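Local coordinates for protein ML032222a iGluR (Mnemiopsis leidyi, PDB 4YKI) that binds glycine in its ligand-binding domain as a subunit of a glycine-activated ion channel of the ionotropic glutamate receptor family, at the magnesium ion site and the interface of chains A and B. Sequence-based numbering; all coordinates share one arbitrary frame. Chains: chain A/B, ML032222a iGluR.

Contact 1: the magnesium ion site. Residues chain A 110, 213, 236; chain B 110, 213, 236. With MG (magnesium ion), chain C.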
loop_
_atom_site.group_PDB
_atom_site.type_symbol
_atom_site.label_atom_id
_atom_site.label_comp_id
_atom_site.label_asym_id
_atom_site.label_seq_id
_atom_site.Cartn_x
_atom_site.Cartn_y
_atom_site.Cartn_z
ATOM N N ASP A 110 0.753 -5.179 -1.479
ATOM C CA ASP A 110 1.975 -5.206 -0.688
ATOM C C ASP A 110 2.778 -6.436 -1.068
ATOM O O ASP A 110 2.227 -7.520 -1.260
ATOM C CB ASP A 110 1.668 -5.324 0.818
ATOM C CG ASP A 110 1.455 -3.990 1.521
ATOM O OD1 ASP A 110 1.256 -2.945 0.872
ATOM O OD2 ASP A 110 1.482 -4.020 2.773
ATOM N N GLU A 213 5.427 -2.207 -2.933
ATOM C CA GLU A 213 4.123 -2.364 -3.553
ATOM C C GLU A 213 4.282 -2.830 -4.982
ATOM O O GLU A 213 5.302 -2.550 -5.629
ATOM C CB GLU A 213 3.434 -0.995 -3.638
ATOM C CG GLU A 213 3.017 -0.395 -2.331
ATOM C CD GLU A 213 1.757 -0.997 -1.775
ATOM O OE1 GLU A 213 1.113 -1.861 -2.430
ATOM O OE2 GLU A 213 1.406 -0.603 -0.639
ATOM N N ARG A 236 -9.857 -1.408 -5.498
ATOM C CA ARG A 236 -9.443 -1.927 -4.205
ATOM C C ARG A 236 -10.603 -1.848 -3.201
ATOM O O ARG A 236 -10.919 -2.818 -2.524
ATOM C CB ARG A 236 -8.216 -1.164 -3.679
ATOM C CG ARG A 236 -7.561 -1.785 -2.472
ATOM C CD ARG A 236 -6.196 -1.159 -2.231
ATOM N NE ARG A 236 -5.587 -1.628 -0.997
ATOM C CZ ARG A 236 -4.345 -1.338 -0.627
ATOM N NH1 ARG A 236 -3.569 -0.595 -1.410
ATOM N NH2 ARG A 236 -3.891 -1.802 0.515
ATOM N N ASP B 110 -0.861 -0.657 5.024
ATOM C CA ASP B 110 -2.102 -1.365 4.743
ATOM C C ASP B 110 -2.935 -1.404 6.010
ATOM O O ASP B 110 -2.416 -1.595 7.096
ATOM C CB ASP B 110 -1.826 -2.839 4.313
ATOM C CG ASP B 110 -1.584 -3.039 2.812
ATOM O OD1 ASP B 110 -1.327 -2.063 2.073
ATOM O OD2 ASP B 110 -1.610 -4.229 2.402
ATOM N N GLU B 213 -5.377 1.908 2.606
ATOM C CA GLU B 213 -4.067 2.384 3.026
ATOM C C GLU B 213 -4.223 3.561 3.957
ATOM O O GLU B 213 -5.215 4.295 3.902
ATOM C CB GLU B 213 -3.312 2.938 1.824
ATOM C CG GLU B 213 -2.927 1.937 0.798
ATOM C CD GLU B 213 -1.726 1.106 1.191
ATOM O OE1 GLU B 213 -1.096 1.361 2.251
ATOM O OE2 GLU B 213 -1.369 0.201 0.393
ATOM N N ARG B 236 9.949 4.029 3.160
ATOM C CA ARG B 236 9.485 2.652 3.197
ATOM C C ARG B 236 10.609 1.684 2.809
ATOM O O ARG B 236 10.855 0.688 3.492
ATOM C CB ARG B 236 8.286 2.483 2.276
ATOM C CG ARG B 236 7.576 1.185 2.408
ATOM C CD ARG B 236 6.251 1.237 1.676
ATOM N NE ARG B 236 5.606 -0.057 1.652
ATOM C CZ ARG B 236 4.362 -0.277 1.237
ATOM N NH1 ARG B 236 3.601 0.717 0.800
ATOM N NH2 ARG B 236 3.895 -1.504 1.225
HETATM MG MG MG C . -0.008 -1.323 0.657
HETATM O O HOH W 1 -0.993 -2.255 -0.957
HETATM O O HOH W 2 0.988 -0.200 2.139
#
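A magnesium site of this ionotropic glutamate receptor lies on the two-fold axis between the two ligand-binding domains of the deposited dimer. Each chain supplies an aspartate from strand 109-118 and a glutamate from strand 209-218. The ion is only partly occupied and may come from the crystallisation medium. Its coordination is near octahedral and includes four carboxylate oxygens and two waters. A:Asp110 OD1 binds MG at 2.1 Å and A:Glu213 OE2 at 2.0 Å, and chain B repeats both bonds. Each carboxylate uses one oxygen on the metal. The other glutamate oxygen takes up a metal-bound water: A:Glu213 OE1 lies 2.6 Å from water 1, and B:Glu213 pairs with water 2 in the same way. The glutamate chain bends at chi2 (-78° in A:Glu213), which turns its tip to the ion. A:Asp110 and B:Asp110 meet tip to tip with their carboxylates stacked, the planes 19° apart. A:Asp110 OD1 is 3.0 Å from B:Asp110 OD1, a crowding the shared metal probably offsets. Their OD2 atoms, off the metal, lie nearly as near; a shared proton is possible but is not seen. An outer shell comes from the arginines of helix 225-238, extended from CG to NE across the dimer, whose positive charge is likely to offset that of the carboxylates. B:Arg236 presents the end of its guanidinium to A:Glu213, the two planes nearly perpendicular. NH1 of B:Arg236 hydrogen-bonds the anti lone pair of A:Glu213 OE2 at 2.9 Å. NH2 of B:Arg236 reaches A:Glu213 OE2 from above the carboxylate plane at 3.2 Å. B:Arg236 NH2 also makes a salt bridge to A:Asp110 OD1 at 3.0 Å.

Contact 2: the interface of chains A and B. Residues chain A 94-96, 99, 104, 149, 152, 210-211; chain B 233-234, 237.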
loop_
_atom_site.group_PDB
_atom_site.type_symbol
_atom_site.label_atom_id
_atom_site.label_comp_id
_atom_site.label_asym_id
_atom_site.label_seq_id
_atom_site.Cartn_x
_atom_site.Cartn_y
_atom_site.Cartn_z
ATOM N N THR A 94 7.597 -1.179 -6.670
ATOM C CA THR A 94 8.011 0.173 -6.336
ATOM C C THR A 94 9.416 0.194 -5.736
ATOM O O THR A 94 9.679 -0.466 -4.741
ATOM C CB THR A 94 7.009 0.859 -5.390
ATOM O OG1 THR A 94 6.859 0.089 -4.184
ATOM C CG2 THR A 94 5.658 1.037 -6.062
ATOM N N ASN A 95 10.317 0.956 -6.357
ATOM C CA ASN A 95 11.626 1.218 -5.781
ATOM C C ASN A 95 12.063 2.636 -6.115
ATOM O O ASN A 95 11.548 3.266 -7.043
ATOM C CB ASN A 95 12.687 0.146 -6.128
ATOM C CG ASN A 95 13.033 0.075 -7.611
ATOM O OD1 ASN A 95 13.467 1.056 -8.193
ATOM N ND2 ASN A 95 12.950 -1.117 -8.187
ATOM N N SER A 96 12.985 3.148 -5.315
ATOM C CA SER A 96 13.410 4.535 -5.422
ATOM C C SER A 96 14.148 4.810 -6.739
ATOM O O SER A 96 13.996 5.880 -7.310
ATOM C CB SER A 96 14.278 4.916 -4.226
ATOM O OG SER A 96 13.523 4.942 -3.017
ATOM N N LYS A 99 11.506 5.398 -9.238
ATOM C CA LYS A 99 10.806 6.635 -8.910
ATOM C C LYS A 99 11.571 7.868 -9.377
ATOM O O LYS A 99 10.965 8.881 -9.697
ATOM C CB LYS A 99 10.550 6.672 -7.401
ATOM C CG LYS A 99 9.862 7.920 -6.846
ATOM C CD LYS A 99 8.324 7.856 -6.876
ATOM C CE LYS A 99 7.726 8.118 -8.248
ATOM N NZ LYS A 99 8.316 9.290 -8.937
ATOM N N TYR A 104 4.483 6.173 -10.337
ATOM C CA TYR A 104 3.663 5.005 -10.115
ATOM C C TYR A 104 2.218 5.416 -9.926
ATOM O O TYR A 104 1.923 6.505 -9.424
ATOM C CB TYR A 104 4.127 4.258 -8.875
ATOM C CG TYR A 104 5.451 3.532 -9.000
ATOM C CD1 TYR A 104 5.510 2.284 -9.587
ATOM C CD2 TYR A 104 6.625 4.069 -8.486
ATOM C CE1 TYR A 104 6.709 1.586 -9.668
ATOM C CE2 TYR A 104 7.834 3.388 -8.579
ATOM C CZ TYR A 104 7.857 2.145 -9.168
ATOM O OH TYR A 104 9.039 1.453 -9.214
ATOM N N LEU A 149 16.924 -3.791 -5.352
ATOM C CA LEU A 149 16.875 -3.590 -3.904
ATOM C C LEU A 149 18.099 -4.129 -3.181
ATOM O O LEU A 149 18.628 -3.487 -2.280
ATOM C CB LEU A 149 15.636 -4.216 -3.287
ATOM C CG LEU A 149 14.285 -3.560 -3.518
ATOM C CD1 LEU A 149 13.307 -4.159 -2.507
ATOM C CD2 LEU A 149 14.345 -2.046 -3.386
ATOM N N THR A 152 21.058 -1.818 -3.845
ATOM C CA THR A 152 20.958 -0.488 -3.241
ATOM C C THR A 152 20.804 -0.546 -1.706
ATOM O O THR A 152 20.869 0.500 -1.048
ATOM C CB THR A 152 19.851 0.376 -3.934
ATOM O OG1 THR A 152 18.561 -0.206 -3.750
ATOM C CG2 THR A 152 20.122 0.513 -5.437
ATOM N N GLN A 210 12.241 -6.384 3.351
ATOM C CA GLN A 210 11.872 -5.263 2.477
ATOM C C GLN A 210 10.352 -5.143 2.323
ATOM O O GLN A 210 9.627 -6.139 2.265
ATOM C CB GLN A 210 12.551 -5.308 1.101
ATOM C CG GLN A 210 14.079 -5.213 1.106
ATOM C CD GLN A 210 14.635 -3.835 1.470
ATOM O OE1 GLN A 210 15.718 -3.747 2.040
ATOM N NE2 GLN A 210 13.914 -2.762 1.147
ATOM N N SER A 211 9.890 -3.905 2.280
ATOM C CA SER A 211 8.484 -3.598 2.117
ATOM C C SER A 211 8.280 -2.740 0.881
ATOM O O SER A 211 8.857 -1.652 0.799
ATOM C CB SER A 211 7.990 -2.836 3.347
ATOM O OG SER A 211 6.659 -2.394 3.182
ATOM N N LEU B 233 8.255 6.969 -0.329
ATOM C CA LEU B 233 8.717 5.690 -0.886
ATOM C C LEU B 233 10.102 5.325 -0.339
ATOM O O LEU B 233 10.344 4.194 0.059
ATOM C CB LEU B 233 8.694 5.747 -2.401
ATOM C CG LEU B 233 9.211 4.511 -3.146
ATOM C CD1 LEU B 233 8.658 3.194 -2.647
ATOM C CD2 LEU B 233 8.930 4.701 -4.628
ATOM N N LYS B 234 11.005 6.294 -0.283
ATOM C CA LYS B 234 12.331 6.039 0.262
ATOM C C LYS B 234 12.257 5.617 1.735
ATOM O O LYS B 234 12.905 4.667 2.140
ATOM C CB LYS B 234 13.234 7.263 0.085
ATOM C CG LYS B 234 14.724 6.984 0.264
ATOM C CD LYS B 234 15.239 5.998 -0.783
ATOM C CE LYS B 234 16.757 5.917 -0.845
ATOM N NZ LYS B 234 17.218 4.745 -1.630
ATOM N N GLU B 237 11.294 2.001 1.717
ATOM C CA GLU B 237 12.370 1.171 1.191
ATOM C C GLU B 237 13.544 1.056 2.156
ATOM O O GLU B 237 14.192 0.018 2.228
ATOM C CB GLU B 237 12.828 1.762 -0.147
ATOM C CG GLU B 237 13.951 0.992 -0.827
ATOM C CD GLU B 237 14.189 1.436 -2.245
ATOM O OE1 GLU B 237 13.261 1.391 -3.060
ATOM O OE2 GLU B 237 15.323 1.828 -2.554
HETATM O O HOH W 3 11.162 -0.293 -2.424
HETATM O O HOH W 4 17.523 0.734 -1.718
#
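The end of helix 225-238 in chain B packs against chain A in this part of the two-fold ligand-binding domain interface. B:Glu237 runs out extended from CB, with CG anti to the backbone N (chi1 -180°). B:Glu237 CG passes A:Leu149 CD2 at 4.0 Å, and CD touches the same methyl as the two side chains cross obliquely. At the tip, OE1 of B:Glu237 accepts a hydrogen bond from A:Ser96 N on its syn lone pair, 2.9 Å long and 151° at the hydrogen. That nitrogen begins helix 96-99, so the helix start may favour the negative charge. Water 3 joins OE1 to A:Thr94 O. Water 4 joins OE2 to A:Thr152 OG1. Within chain B, B:Lys234 NZ makes a salt bridge to B:Glu237 OE2 at 3.6 Å. An alanine in place of B:Glu237 removes the carboxylate and would probably loosen the interface, losing the bond to A:Ser96 N, the water links and the packing on A:Leu149. At the backbone of the same residue, A:Gln210 NE2 hydrogen-bonds B:Glu237 O at 3.0 Å, in the carbonyl plane. Beside it, B:Leu233 splits its methyls: CD1 lies 4.0 Å from A:Thr94 CB, and CD2 lies 3.8 Å from A:Lys99 CB. A:Thr94 CG2 sits over the centre of the A:Tyr104 ring, which backs this loop. The patch joins the two copies through a polar tip and an apolar leucine contact, and probably helps hold the dimer together.

The C-alpha centres of contact 1 and contact 2 are about 12 Å apart. Both draw on helix 225-238 of chain B, where B:Arg236 serves contact 1 and the adjoining B:Glu237 serves contact 2. They also share strand 209-218 of chain A, through A:Glu213 and A:Gln210. Contact 1 straddles the two-fold axis, so it occurs once in the dimer. Contact 2 lies to one side and has a twin with the chains exchanged. Neighbouring residues of one helix therefore tie a central charged site to two flanking patches, which probably fixes how the two ligand-binding domains sit together.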